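Local coordinates for protein possible prolidase (Bifidobacterium longum NCC2705, PDB 2P9B) that probably hydrolyses carbon-nitrogen bonds as a member of the amidohydrolase family, and is a possible prolidase, at residues A[122-126]-A[127-131]. Numbering follows the deposited sequence.
Sequences TTLLE and SGVTT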
# COMPACT_ATOMS: atom_id res chain seq x y z
N THR A 122 11.73 -7.66 2.11
CA THR A 122 11.56 -9.11 2.16
C THR A 122 10.50 -9.50 3.18
O THR A 122 9.73 -10.43 2.96
CB THR A 122 12.89 -9.81 2.48
OG1 THR A 122 13.84 -9.55 1.44
CG2 THR A 122 12.69 -11.32 2.60
N THR A 123 10.45 -8.78 4.30
CA THR A 123 9.46 -9.06 5.33
C THR A 123 8.06 -8.82 4.74
O THR A 123 7.16 -9.63 4.93
CB THR A 123 9.66 -8.15 6.55
OG1 THR A 123 10.90 -8.49 7.19
CG2 THR A 123 8.52 -8.30 7.54
N LEU A 124 7.89 -7.71 4.04
CA LEU A 124 6.61 -7.39 3.41
C LEU A 124 6.23 -8.52 2.46
O LEU A 124 5.11 -9.03 2.50
CB LEU A 124 6.69 -6.06 2.65
CG LEU A 124 6.49 -4.81 3.50
CD1 LEU A 124 7.21 -3.62 2.88
CD2 LEU A 124 5.00 -4.54 3.65
N LEU A 125 7.17 -8.93 1.61
CA LEU A 125 6.89 -10.01 0.67
C LEU A 125 6.51 -11.30 1.39
O LEU A 125 5.52 -11.94 1.04
CB LEU A 125 8.10 -10.26 -0.24
CG LEU A 125 7.92 -11.37 -1.28
CD1 LEU A 125 6.73 -11.04 -2.19
CD2 LEU A 125 9.19 -11.53 -2.11
N GLU A 126 7.28 -11.68 2.41
CA GLU A 126 6.99 -12.90 3.16
C GLU A 126 5.62 -12.86 3.83
O GLU A 126 5.03 -13.91 4.10
CB GLU A 126 8.07 -13.16 4.22
CG GLU A 126 9.45 -13.41 3.63
CD GLU A 126 10.54 -13.51 4.67
OE1 GLU A 126 10.41 -12.88 5.74
OE2 GLU A 126 11.55 -14.20 4.41
N SER A 127 5.11 -11.66 4.09
CA SER A 127 3.81 -11.51 4.72
C SER A 127 2.70 -11.61 3.66
O SER A 127 1.52 -11.56 3.99
CB SER A 127 3.71 -10.17 5.46
OG SER A 127 3.51 -9.08 4.57
N GLY A 128 3.11 -11.75 2.40
CA GLY A 128 2.14 -11.88 1.32
C GLY A 128 1.87 -10.65 0.47
O GLY A 128 0.96 -10.66 -0.36
N VAL A 129 2.68 -9.60 0.64
CA VAL A 129 2.53 -8.35 -0.11
C VAL A 129 3.47 -8.37 -1.32
O VAL A 129 4.69 -8.31 -1.18
CB VAL A 129 2.89 -7.15 0.77
CG1 VAL A 129 2.62 -5.86 0.03
CG2 VAL A 129 2.08 -7.21 2.06
N THR A 130 2.89 -8.45 -2.52
CA THR A 130 3.68 -8.54 -3.74
C THR A 130 3.97 -7.23 -4.47
O THR A 130 4.77 -7.20 -5.40
CB THR A 130 3.04 -9.54 -4.71
OG1 THR A 130 1.64 -9.25 -4.84
CG2 THR A 130 3.19 -10.96 -4.18
N THR A 131 3.32 -6.15 -4.05
CA THR A 131 3.55 -4.84 -4.63
C THR A 131 3.47 -3.84 -3.48
O THR A 131 2.58 -3.94 -2.64
CB THR A 131 2.50 -4.45 -5.69
OG1 THR A 131 2.50 -5.41 -6.75
CG2 THR A 131 2.80 -3.07 -6.27
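With its hydroxyl rotated between the backbone N and the carbonyl carbon (chi1 77°), S127 turns back on the helix it has just left, and its OG donates to the carbonyl oxygen L124 O at 2.6 Å. L125 is set differently: its CG lies anti to the backbone N, which carries CD1 alongside the emerging strand, 3.6 Å from V129 O, where it also touches T130 CG2, the two side chains crossing at a slant.

How a helix is brought to a stop is well illustrated here. S127 N still makes a helical bond to T123 O (3.0 Å), but G128 has a positive phi of 102° and sends its N to L125 O at 2.8 Å, approaching from well above the carbonyl plane. V129 N closes the wider loop on L124 O at 3.1 Å. This is a Schellman motif, and it turns helix 113-126 into strand 129-134, which pairs in parallel with strand 68-78 in the TIM-barrel-type fold expected of an amidohydrolase; the axes of the short segments diverge by 116°.

L124 O is thus gripped twice, by S127 OG and V129 N, each tilted somewhat from the carbonyl plane. V129 O is buried and has no hydrogen-bonding partner in the model; a CA-H...O contact from L125 CA (3.3 Å) may partly make up for this. Beside the turn, L124 CD2 faces V129 CG2 at a loose 4.3 Å, and both side chains pack on T356 of helix 356-367, while L125 and T130 share V423 of strand 422-425.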